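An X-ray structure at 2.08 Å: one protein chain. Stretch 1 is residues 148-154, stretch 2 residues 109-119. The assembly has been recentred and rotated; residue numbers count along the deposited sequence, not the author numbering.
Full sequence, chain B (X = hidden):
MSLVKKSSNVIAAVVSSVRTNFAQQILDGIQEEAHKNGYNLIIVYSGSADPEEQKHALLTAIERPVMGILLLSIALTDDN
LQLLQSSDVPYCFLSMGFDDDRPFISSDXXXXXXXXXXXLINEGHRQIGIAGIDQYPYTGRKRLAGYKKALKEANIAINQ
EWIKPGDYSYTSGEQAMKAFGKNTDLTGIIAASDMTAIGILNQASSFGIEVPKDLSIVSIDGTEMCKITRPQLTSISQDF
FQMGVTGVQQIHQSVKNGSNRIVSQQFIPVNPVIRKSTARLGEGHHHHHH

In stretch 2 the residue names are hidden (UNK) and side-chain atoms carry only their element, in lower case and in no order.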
# COMPACT_ATOMS: atom_id res chain seq x y z
N LYS B 148 8.56 3.96 -27.42
CA LYS B 148 8.72 3.87 -28.87
C LYS B 148 9.85 4.76 -29.39
O LYS B 148 10.47 4.45 -30.40
CB LYS B 148 7.41 4.24 -29.58
CG LYS B 148 6.31 3.19 -29.43
CD LYS B 148 5.05 3.58 -30.19
CE LYS B 148 3.95 2.56 -29.93
NZ LYS B 148 2.70 2.84 -30.69
N LYS B 149 10.09 5.87 -28.70
CA LYS B 149 11.16 6.78 -29.09
C LYS B 149 12.50 6.09 -28.82
O LYS B 149 13.39 6.09 -29.66
CB LYS B 149 11.08 8.08 -28.29
CG LYS B 149 12.20 9.07 -28.60
CD LYS B 149 11.94 10.46 -28.02
CE LYS B 149 11.90 10.46 -26.50
NZ LYS B 149 11.70 11.84 -25.94
N ALA B 150 12.63 5.50 -27.63
CA ALA B 150 13.85 4.81 -27.24
C ALA B 150 14.17 3.72 -28.26
O ALA B 150 15.32 3.55 -28.66
CB ALA B 150 13.70 4.20 -25.85
N LEU B 151 13.14 3.00 -28.68
CA LEU B 151 13.32 1.93 -29.66
C LEU B 151 13.77 2.47 -31.01
O LEU B 151 14.67 1.92 -31.64
CB LEU B 151 12.01 1.15 -29.83
CG LEU B 151 11.53 0.33 -28.63
CD1 LEU B 151 10.41 -0.60 -29.06
CD2 LEU B 151 12.68 -0.47 -28.04
N LYS B 152 13.14 3.56 -31.45
CA LYS B 152 13.49 4.16 -32.73
C LYS B 152 14.91 4.70 -32.74
O LYS B 152 15.63 4.55 -33.72
CB LYS B 152 12.50 5.27 -33.08
CG LYS B 152 11.14 4.74 -33.53
CD LYS B 152 11.25 3.98 -34.85
CE LYS B 152 9.93 3.31 -35.24
NZ LYS B 152 8.80 4.28 -35.28
N GLU B 153 15.32 5.33 -31.64
CA GLU B 153 16.67 5.88 -31.55
C GLU B 153 17.71 4.76 -31.52
O GLU B 153 18.89 4.98 -31.81
CB GLU B 153 16.79 6.77 -30.32
CG GLU B 153 16.02 8.09 -30.44
CD GLU B 153 16.24 9.01 -29.26
OE1 GLU B 153 17.24 8.82 -28.53
OE2 GLU B 153 15.43 9.94 -29.06
N ALA B 154 17.26 3.55 -31.18
CA ALA B 154 18.14 2.39 -31.13
C ALA B 154 17.93 1.59 -32.41
O ALA B 154 18.49 0.51 -32.58
CB ALA B 154 17.81 1.53 -29.91
N UNK B 109 6.19 11.68 -17.97
CA UNK B 109 5.85 10.32 -18.36
C UNK B 109 6.57 9.83 -19.60
O UNK B 109 7.02 8.69 -19.64
o UNK B 109 3.81 9.26 -16.43
o UNK B 109 2.80 11.11 -17.00
c UNK B 109 4.34 10.18 -18.55
c UNK B 109 3.59 10.19 -17.24
N UNK B 110 6.70 10.67 -20.61
CA UNK B 110 7.40 10.22 -21.79
C UNK B 110 8.84 9.85 -21.42
O UNK B 110 9.35 8.82 -21.85
o UNK B 110 9.08 11.80 -25.99
c UNK B 110 7.96 10.73 -24.20
c UNK B 110 8.04 11.76 -25.31
c UNK B 110 7.41 11.29 -22.89
o UNK B 110 7.06 12.50 -25.52
N UNK B 111 9.48 10.70 -20.62
CA UNK B 111 10.86 10.43 -20.21
C UNK B 111 10.94 9.18 -19.33
O UNK B 111 11.98 8.52 -19.29
c UNK B 111 12.97 11.55 -19.37
o UNK B 111 13.51 11.74 -18.26
c UNK B 111 11.46 11.64 -19.49
o UNK B 111 13.64 11.29 -20.39
N UNK B 112 9.86 8.85 -18.63
CA UNK B 112 9.87 7.64 -17.81
C UNK B 112 10.00 6.44 -18.75
O UNK B 112 10.85 5.58 -18.55
c UNK B 112 8.60 8.46 -15.79
c UNK B 112 8.58 7.48 -16.97
c UNK B 112 7.44 8.30 -14.83
c UNK B 112 8.44 6.02 -16.48
N UNK B 113 9.15 6.41 -19.77
CA UNK B 113 9.18 5.32 -20.73
C UNK B 113 10.51 5.27 -21.47
O UNK B 113 11.03 4.19 -21.78
N UNK B 114 11.04 6.45 -21.74
CA UNK B 114 12.31 6.62 -22.44
C UNK B 114 13.46 6.07 -21.61
O UNK B 114 14.26 5.29 -22.10
c UNK B 114 13.76 8.05 -24.95
c UNK B 114 15.91 9.44 -23.88
c UNK B 114 14.83 9.10 -23.08
c UNK B 114 12.54 8.10 -22.72
c UNK B 114 14.85 8.39 -25.77
c UNK B 114 13.74 8.41 -23.59
o UNK B 114 16.99 9.45 -26.01
c UNK B 114 15.92 9.09 -25.22
N UNK B 115 13.55 6.48 -20.35
CA UNK B 115 14.62 6.01 -19.47
C UNK B 115 14.53 4.51 -19.14
O UNK B 115 15.54 3.81 -19.11
c UNK B 115 15.26 8.20 -18.34
n UNK B 115 15.03 10.15 -16.94
c UNK B 115 14.63 6.82 -18.17
o UNK B 115 16.04 8.34 -16.08
c UNK B 115 15.47 8.91 -17.02
N UNK B 116 13.32 4.03 -18.90
CA UNK B 116 13.11 2.62 -18.58
C UNK B 116 13.61 1.74 -19.72
O UNK B 116 14.31 0.74 -19.51
c UNK B 116 11.62 2.35 -18.33
N UNK B 117 13.25 2.12 -20.94
CA UNK B 117 13.63 1.38 -22.12
C UNK B 117 15.12 1.46 -22.42
O UNK B 117 15.75 0.44 -22.74
o UNK B 117 11.42 1.85 -23.01
c UNK B 117 13.06 0.97 -24.54
c UNK B 117 12.82 1.87 -23.34
N UNK B 118 15.69 2.65 -22.33
CA UNK B 118 17.12 2.81 -22.59
C UNK B 118 17.96 2.04 -21.57
O UNK B 118 19.05 1.58 -21.89
c UNK B 118 17.27 4.95 -23.92
n UNK B 118 17.11 4.14 -24.97
o UNK B 118 17.22 6.18 -24.02
c UNK B 118 17.52 4.29 -22.59
N UNK B 119 17.44 1.91 -20.35
CA UNK B 119 18.16 1.18 -19.32
C UNK B 119 18.43 -0.25 -19.81
O UNK B 119 19.53 -0.78 -19.62
c UNK B 119 17.22 1.11 -15.51
c UNK B 119 18.03 0.68 -16.73
c UNK B 119 18.21 -0.84 -16.77
c UNK B 119 17.34 1.16 -18.02
O HOH W 1 12.05 12.03 -23.41
O HOH W 2 17.62 4.23 -27.57
O HOH W 3 18.73 6.96 -27.07

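Position 109 carries two side-chain carbons, the second bearing two oxygens: a carboxylate one methylene from the backbone, hence Asp109. It lies out of reach of stretch 1, and its OD1 is hydrogen-bonded elsewhere in the structure.

Position 110 has three carbons in a row, the last with two oxygens, a carboxylate one methylene longer. Its CB points sideways, yet the extended chain brings one oxygen 2.6 Å from Lys149 NZ. This is Glu110, and OE2 forms a salt bridge with Lys149 NZ that is also a hydrogen bond.

Position 111 again shows two carbons and a terminal pair of oxygens, so it is Asp111. It makes no direct contact with stretch 1. Water 1 lies 2.6 Å from Lys149 NZ, which donates to it, and gives a weak hydrogen bond of 3.5 Å to Asp111 OD1.

Position 112 has four carbons, forked at the first, with one arm two carbons long. That branching defines Ile112, which is buried and out of reach of stretch 1.

Position 113 has no side-chain atoms and is Gly113. Its N donates to Asp109 O at 3.1 Å, an ordinary helical hydrogen bond.

Position 114 has one carbon leading to a six-carbon ring that bears an oxygen. The ring lies beside Lys149 and Ala150, and its oxygen is 2.6 Å from Glu153 OE1. The residue is Tyr114, and the hydrogen bond runs from OH to Glu153 OE1. Lys149 NZ sits over one ring face, 4.7 Å from the centroid and 18° off the normal, a cation-pi arrangement; Ala150 N lies at the edge, 3.9 Å from CD1.

Position 115 has three carbons, the third carrying one oxygen and one nitrogen: Gln115. Its CB points away from stretch 1, and NE2 donates to Asp111 OD2 at 2.6 Å.

Position 116 has a single carbon and is Ala116, with no contact across the pair.

Position 117 has one carbon carrying an oxygen and a carbon, the signature of Thr117. Its CB points toward stretch 1 and lies 3.5 Å from Ala150 CB, while CG2 is 3.8 Å from Leu151 CD2.

Position 118 has two carbons, the second with one oxygen and one nitrogen: Asn118. ND2 lies 3.5 Å from Ala150 CB and donates to water 2 at 2.7 Å; that water donates to Ala150 O at 2.6 Å, bridging side chain and backbone.

Position 119 has four carbons forked at the second, hence Leu119, out of reach of stretch 1.

The helices cross at -45° with axes 8.3 Å apart at closest approach. Ala150 sits at the close point of the pair: its CA is 5.4 Å from Tyr114 CA, and its CB meets Thr117 and Asn118. Around this centre, Tyr114 links two residues of stretch 1, receiving Lys149 over its face and binding Glu153 through its hydroxyl, while Glu110 neutralises the same lysine.

Stretch 2, residues 109-119: DEDIGYQATNL
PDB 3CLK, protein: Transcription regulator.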